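Side-chain contacts in FAD dependent oxidoreductase domain-containing protein (Deinococcus radiodurans R1, PDB 3C4N), which is of unknown function but binds ADP in the crystal and is probably a flavin-dependent oxidoreductase of the ETF-QO/FixC family: residues A[101-104]-A[105-109]; A[293-296]-A[297-301]. All blocks are in the same frame, centred on the assembly; numbering follows the deposited sequence.

Contact 1 of 2, residues A[101-104]-A[105-109]; sequences WTRE and QLLGA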
ATOM      1  N   TRP A 101     -20.097  10.100  18.011  1.00  9.41           N
ATOM      2  CA  TRP A 101     -18.945   9.219  18.068  1.00 18.99           C
ATOM      3  C   TRP A 101     -18.059   9.519  16.857  1.00 20.54           C
ATOM      4  O   TRP A 101     -16.830   9.631  16.972  1.00 23.86           O
ATOM      5  CB  TRP A 101     -19.403   7.758  18.046  1.00 21.12           C
ATOM      6  CG  TRP A 101     -18.289   6.785  18.264  1.00 17.09           C
ATOM      7  CD1 TRP A 101     -17.822   6.325  19.461  1.00 21.68           C
ATOM      8  CD2 TRP A 101     -17.448   6.217  17.259  1.00 15.06           C
ATOM      9  NE1 TRP A 101     -16.734   5.507  19.266  1.00 19.97           N
ATOM     10  CE2 TRP A 101     -16.483   5.423  17.921  1.00 26.36           C
ATOM     11  CE3 TRP A 101     -17.412   6.304  15.863  1.00  8.55           C
ATOM     12  CZ2 TRP A 101     -15.488   4.720  17.228  1.00 26.04           C
ATOM     13  CZ3 TRP A 101     -16.427   5.608  15.176  1.00 15.79           C
ATOM     14  CH2 TRP A 101     -15.478   4.825  15.861  1.00 16.68           C
ATOM     15  N   THR A 102     -18.687   9.657  15.692  1.00 23.18           N
ATOM     16  CA  THR A 102     -17.944   9.968  14.473  1.00 19.68           C
ATOM     17  C   THR A 102     -17.246  11.318  14.641  1.00 17.29           C
ATOM     18  O   THR A 102     -16.083  11.463  14.265  1.00 12.93           O
ATOM     19  CB  THR A 102     -18.879  10.027  13.234  1.00 21.54           C
ATOM     20  OG1 THR A 102     -19.426   8.726  12.997  1.00 19.58           O
ATOM     21  CG2 THR A 102     -18.102  10.484  11.989  1.00 22.51           C
ATOM     22  N   ARG A 103     -17.943  12.294  15.227  1.00 11.10           N
ATOM     23  CA  ARG A 103     -17.349  13.614  15.410  1.00 14.10           C
ATOM     24  C   ARG A 103     -16.105  13.533  16.284  1.00 15.77           C
ATOM     25  O   ARG A 103     -15.077  14.133  15.959  1.00 11.09           O
ATOM     26  CB  ARG A 103     -18.345  14.618  16.025  1.00 19.79           C
ATOM     27  CG  ARG A 103     -17.994  16.066  15.658  1.00 14.65           C
ATOM     28  CD  ARG A 103     -18.826  17.156  16.340  1.00 15.74           C
ATOM     29  NE  ARG A 103     -18.016  17.749  17.396  1.00 20.09           N
ATOM     30  CZ  ARG A 103     -17.793  19.049  17.578  1.00 15.33           C
ATOM     31  NH1 ARG A 103     -18.317  19.969  16.788  1.00 14.19           N
ATOM     32  NH2 ARG A 103     -16.995  19.430  18.555  1.00 18.88           N
ATOM     33  N   GLU A 104     -16.206  12.787  17.382  1.00  9.60           N
ATOM     34  CA  GLU A 104     -15.099  12.612  18.314  1.00 16.31           C
ATOM     35  C   GLU A 104     -13.890  11.981  17.630  1.00 17.26           C
ATOM     36  O   GLU A 104     -12.750  12.402  17.854  1.00 16.59           O
ATOM     37  CB  GLU A 104     -15.535  11.743  19.497  1.00 18.85           C
ATOM     38  CG  GLU A 104     -14.569  11.831  20.662  1.00 33.61           C
ATOM     39  CD  GLU A 104     -15.072  11.162  21.942  1.00 38.79           C
ATOM     40  OE1 GLU A 104     -14.631  11.589  23.035  1.00 39.04           O
ATOM     41  OE2 GLU A 104     -15.884  10.215  21.866  1.00 41.05           O
ATOM     42  N   GLN A 105     -14.150  10.971  16.796  1.00 15.86           N
ATOM     43  CA  GLN A 105     -13.097  10.284  16.054  1.00 15.71           C
ATOM     44  C   GLN A 105     -12.348  11.294  15.178  1.00 23.93           C
ATOM     45  O   GLN A 105     -11.113  11.344  15.174  1.00 29.32           O
ATOM     46  CB  GLN A 105     -13.693   9.180  15.169  1.00 14.00           C
ATOM     47  CG  GLN A 105     -14.132   7.935  15.893  1.00 12.51           C
ATOM     48  CD  GLN A 105     -12.974   7.152  16.469  1.00 21.96           C
ATOM     49  OE1 GLN A 105     -12.793   7.119  17.684  1.00 24.71           O
ATOM     50  NE2 GLN A 105     -12.175   6.520  15.603  1.00 14.30           N
ATOM     51  N   LEU A 106     -13.112  12.102  14.447  1.00 20.77           N
ATOM     52  CA  LEU A 106     -12.570  13.130  13.563  1.00 17.81           C
ATOM     53  C   LEU A 106     -11.584  14.046  14.284  1.00 18.23           C
ATOM     54  O   LEU A 106     -10.425  14.148  13.887  1.00 17.56           O
ATOM     55  CB  LEU A 106     -13.718  13.958  12.974  1.00  6.75           C
ATOM     56  CG  LEU A 106     -14.261  13.670  11.561  1.00 15.86           C
ATOM     57  CD1 LEU A 106     -13.951  12.284  11.102  1.00 11.25           C
ATOM     58  CD2 LEU A 106     -15.746  13.934  11.546  1.00  7.97           C
ATOM     59  N   LEU A 107     -12.039  14.709  15.345  1.00 14.67           N
ATOM     60  CA  LEU A 107     -11.171  15.613  16.100  1.00 16.92           C
ATOM     61  C   LEU A 107      -9.994  14.890  16.766  1.00 20.04           C
ATOM     62  O   LEU A 107      -8.962  15.496  17.028  1.00 11.87           O
ATOM     63  CB  LEU A 107     -11.982  16.361  17.164  1.00  8.30           C
ATOM     64  CG  LEU A 107     -13.141  17.243  16.686  1.00 12.07           C
ATOM     65  CD1 LEU A 107     -13.866  17.797  17.896  1.00  7.76           C
ATOM     66  CD2 LEU A 107     -12.632  18.365  15.806  1.00  9.89           C
ATOM     67  N   GLY A 108     -10.151  13.595  17.037  1.00 28.92           N
ATOM     68  CA  GLY A 108      -9.076  12.847  17.664  1.00 24.16           C
ATOM     69  C   GLY A 108      -8.261  12.061  16.652  1.00 26.91           C
ATOM     70  O   GLY A 108      -7.416  11.242  17.020  1.00 21.58           O
ATOM     71  N   ALA A 109      -8.521  12.311  15.370  1.00 25.97           N
ATOM     72  CA  ALA A 109      -7.824  11.628  14.282  1.00 27.40           C
ATOM     73  C   ALA A 109      -7.842  10.096  14.441  1.00 20.64           C
ATOM     74  O   ALA A 109      -6.847   9.431  14.168  1.00 20.09           O
ATOM     75  CB  ALA A 109      -6.381  12.138  14.197  1.00 23.96           C
TER

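Contact 2 of 2, residues A[293-296]-A[297-301]; sequences HRDP and HGYHP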
ATOM      1  N   HIS A 293     -33.372  12.250  -6.398  1.00 33.03           N
ATOM      2  CA  HIS A 293     -33.763  10.864  -6.603  1.00 38.13           C
ATOM      3  C   HIS A 293     -32.594  10.019  -7.087  1.00 33.72           C
ATOM      4  O   HIS A 293     -31.542  10.546  -7.431  1.00 31.10           O
ATOM      5  CB  HIS A 293     -34.889  10.811  -7.634  1.00 46.49           C
ATOM      6  CG  HIS A 293     -34.518  11.425  -8.948  1.00 41.70           C
ATOM      7  ND1 HIS A 293     -33.606  10.849  -9.804  1.00 47.33           N
ATOM      8  CD2 HIS A 293     -34.899  12.586  -9.530  1.00 44.57           C
ATOM      9  CE1 HIS A 293     -33.439  11.627 -10.858  1.00 43.68           C
ATOM     10  NE2 HIS A 293     -34.213  12.689 -10.717  1.00 47.47           N
ATOM     11  N   ARG A 294     -32.795   8.706  -7.116  1.00 30.67           N
ATOM     12  CA  ARG A 294     -31.760   7.790  -7.568  1.00 29.62           C
ATOM     13  C   ARG A 294     -31.713   7.743  -9.095  1.00 24.19           C
ATOM     14  O   ARG A 294     -32.714   7.994  -9.763  1.00 23.83           O
ATOM     15  CB  ARG A 294     -32.020   6.380  -7.034  1.00 31.62           C
ATOM     16  CG  ARG A 294     -33.280   5.740  -7.580  1.00 33.13           C
ATOM     17  CD  ARG A 294     -33.275   4.235  -7.371  1.00 43.43           C
ATOM     18  NE  ARG A 294     -34.522   3.625  -7.831  1.00 46.20           N
ATOM     19  CZ  ARG A 294     -35.717   3.893  -7.315  1.00 44.92           C
ATOM     20  NH1 ARG A 294     -35.833   4.760  -6.318  1.00 43.49           N
ATOM     21  NH2 ARG A 294     -36.795   3.296  -7.795  1.00 34.79           N
ATOM     22  N   ASP A 295     -30.541   7.427  -9.639  1.00 23.79           N
ATOM     23  CA  ASP A 295     -30.364   7.327 -11.080  1.00 21.20           C
ATOM     24  C   ASP A 295     -30.558   5.878 -11.504  1.00 20.42           C
ATOM     25  O   ASP A 295     -30.075   4.969 -10.839  1.00 24.52           O
ATOM     26  CB  ASP A 295     -28.968   7.792 -11.483  1.00 26.02           C
ATOM     27  CG  ASP A 295     -28.784   9.292 -11.337  1.00 29.74           C
ATOM     28  OD1 ASP A 295     -29.618  10.049 -11.865  1.00 26.24           O
ATOM     29  OD2 ASP A 295     -27.802   9.718 -10.691  1.00 38.15           O
ATOM     30  N   PRO A 296     -31.266   5.648 -12.620  1.00 27.69           N
ATOM     31  CA  PRO A 296     -31.533   4.304 -13.142  1.00 31.00           C
ATOM     32  C   PRO A 296     -30.278   3.515 -13.481  1.00 37.54           C
ATOM     33  O   PRO A 296     -29.210   4.087 -13.702  1.00 40.36           O
ATOM     34  CB  PRO A 296     -32.389   4.577 -14.373  1.00 36.40           C
ATOM     35  CG  PRO A 296     -31.873   5.902 -14.843  1.00 38.38           C
ATOM     36  CD  PRO A 296     -31.780   6.670 -13.547  1.00 32.99           C
ATOM     37  N   HIS A 297     -30.424   2.195 -13.522  1.00 43.60           N
ATOM     38  CA  HIS A 297     -29.320   1.295 -13.830  1.00 47.47           C
ATOM     39  C   HIS A 297     -28.618   1.686 -15.128  1.00 48.41           C
ATOM     40  O   HIS A 297     -27.396   1.838 -15.160  1.00 52.63           O
ATOM     41  CB  HIS A 297     -29.841  -0.145 -13.916  1.00 50.59           C
ATOM     42  CG  HIS A 297     -28.780  -1.161 -14.214  1.00 58.71           C
ATOM     43  ND1 HIS A 297     -28.156  -1.249 -15.440  1.00 59.09           N
ATOM     44  CD2 HIS A 297     -28.243  -2.141 -13.449  1.00 59.34           C
ATOM     45  CE1 HIS A 297     -27.282  -2.240 -15.419  1.00 59.21           C
ATOM     46  NE2 HIS A 297     -27.316  -2.798 -14.222  1.00 61.97           N
ATOM     47  N   GLY A 298     -29.389   1.849 -16.199  1.00 44.30           N
ATOM     48  CA  GLY A 298     -28.796   2.227 -17.470  1.00 47.89           C
ATOM     49  C   GLY A 298     -28.826   3.731 -17.663  1.00 49.78           C
ATOM     50  O   GLY A 298     -29.669   4.255 -18.393  1.00 55.42           O
ATOM     51  N   TYR A 299     -27.910   4.432 -17.004  1.00 43.32           N
ATOM     52  CA  TYR A 299     -27.856   5.882 -17.106  1.00 41.97           C
ATOM     53  C   TYR A 299     -26.431   6.394 -17.255  1.00 42.28           C
ATOM     54  O   TYR A 299     -25.539   6.024 -16.492  1.00 39.85           O
ATOM     55  CB  TYR A 299     -28.519   6.525 -15.877  1.00 45.90           C
ATOM     56  CG  TYR A 299     -28.351   8.028 -15.786  1.00 41.65           C
ATOM     57  CD1 TYR A 299     -28.900   8.875 -16.750  1.00 48.08           C
ATOM     58  CD2 TYR A 299     -27.582   8.599 -14.769  1.00 44.69           C
ATOM     59  CE1 TYR A 299     -28.675  10.254 -16.708  1.00 46.55           C
ATOM     60  CE2 TYR A 299     -27.350   9.972 -14.716  1.00 40.57           C
ATOM     61  CZ  TYR A 299     -27.893  10.792 -15.691  1.00 50.62           C
ATOM     62  OH  TYR A 299     -27.619  12.141 -15.671  1.00 51.23           O
ATOM     63  N   HIS A 300     -26.228   7.235 -18.263  1.00 44.11           N
ATOM     64  CA  HIS A 300     -24.931   7.834 -18.523  1.00 45.02           C
ATOM     65  C   HIS A 300     -25.046   9.331 -18.313  1.00 46.12           C
ATOM     66  O   HIS A 300     -25.756  10.019 -19.045  1.00 48.73           O
ATOM     67  CB  HIS A 300     -24.474   7.568 -19.957  1.00 52.04           C
ATOM     68  CG  HIS A 300     -23.954   6.185 -20.183  1.00 54.66           C
ATOM     69  ND1 HIS A 300     -23.153   5.858 -21.257  1.00 54.57           N
ATOM     70  CD2 HIS A 300     -24.124   5.041 -19.479  1.00 58.75           C
ATOM     71  CE1 HIS A 300     -22.853   4.574 -21.205  1.00 55.45           C
ATOM     72  NE2 HIS A 300     -23.431   4.053 -20.137  1.00 61.97           N
ATOM     73  N   PRO A 301     -24.359   9.857 -17.294  1.00 44.57           N
ATOM     74  CA  PRO A 301     -24.406  11.289 -17.019  1.00 47.09           C
ATOM     75  C   PRO A 301     -23.918  12.100 -18.214  1.00 48.51           C
ATOM     76  O   PRO A 301     -22.834  11.858 -18.752  1.00 41.53           O
ATOM     77  CB  PRO A 301     -23.501  11.432 -15.801  1.00 47.74           C
ATOM     78  CG  PRO A 301     -22.533  10.302 -15.955  1.00 49.85           C
ATOM     79  CD  PRO A 301     -23.440   9.178 -16.367  1.00 44.51           C
TER

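Contact 1 of 2, residues A[101-104]-A[105-109]
Trp101 and Gln105, one turn apart on helix 96-107, meet in an offset stack. Gln105 CG sits over the six-membered ring of Trp101, 3.4 Å from its centroid and 16° off the ring normal, a close CH-pi contact. Beyond it the amide runs nearly parallel to the indole (8°) and slides out past the CZ2-CH2 rim, with Gln105 CD 3.5 Å from Trp101 CH2. Two torsions give this stack. Trp101 carries CG anti to its backbone N (chi1 -173°), which brings the indole alongside the next turn, while Gln105 bends at chi2 and so turns its amide parallel to the ring. A looser pair follows the same spacing, with Leu107 CD1 3.6 Å from Arg103 NH2, the methyl approaching the guanidinium obliquely.

Beneath the side chains the backbone supplies the i to i+4 bonds of an alpha-helix, Gln105 N to Trp101 O (3.0 Å) and Leu106 N to Thr102 O (3.0 Å) among them. Gly108 N still bonds to Glu104 O, but Gly108 has already left helical geometry, and Ala109, with positive phi, is the C-prime residue of a Schellman motif, in which Ala109 N bonds to Leu106 O at 3.0 Å and Leu110 N to Gln105 O.

Outside the segment, Gln105 NE2 is hydrogen-bonded to Tyr54 OH, His388 stacks on Trp101, and Thr102 OG1 bonds to both Gln98 O and Ala385 N. Leu384 of helix 379-398 packs on Trp101, Thr102, Gln105 and Leu106.

The Gln105 side chain thus works in two ways at once: its CG methylene lies on the aromatic face and its amide runs parallel beside the rim, while NE2 meets the tyrosine hydroxyl. Stacking and hydrogen bonding together probably restrict rotation of the amide at the helix's C-terminal end.

Contact 2 of 2, residues A[293-296]-A[297-301]
Pro296 and Tyr299 meet across a tight bend in the long surface loop between strand 284-288 and helix 315-324. Gly298, at the bend, is close to an inverse gamma turn, with a weak bond of 3.2 Å from Tyr299 N to His297 O.

The apolar packing is small: Pro296 CG lies 3.6 Å from Tyr299 CB, and Asp295 CB rests 3.7 Å from Tyr299 CD2. Separately, the carbonyl oxygen Pro296 O closely approaches the methylene Tyr299 CB, at 3.3 Å.

With chi1 at 172° the Tyr299 ring swings back beside Asp295, where a carboxylate meets an aromatic group. Asp295 OD1 comes to 3.6 Å from Tyr299 CE2, approaching the ring obliquely, with carboxylate and ring planes 24° apart. Trp349 of strand 347-352 touches both side chains.

The polar ends are bound from outside the segment. Asp295 OD2 accepts from Tyr254 N on strand 251-260, and Asp295 OD1 forms a salt bridge with Arg314. With an alanine here, Arg314 would probably lose this salt bridge and Tyr254 N this acceptor, and a gap would open beside Tyr299 CE2. A single nitrogen, Arg314 NH1, serves both Asp295 OD1 and Tyr299 OH.

Contact 1 precedes contact 2 along the chain, and the two lie on opposite sides of its centre, with their centres 34 Å apart and nearest atoms about 24 Å apart. They share no helix or strand, although both belong to the FAD-dependent oxidoreductase domain. Contact 1 occupies the end of helix 96-107, with the side chain of Thr102 about 12 Å from the bound ADP. Contact 2 belongs to the loop after strand 284-288, far from the ADP site. Contact 1 is packing along one helix, whose side chains meet helix 379-398 and strands 85-86 and 167-169; contact 2 sets a surface loop against strands 251-260 and 347-352 of a mixed sheet.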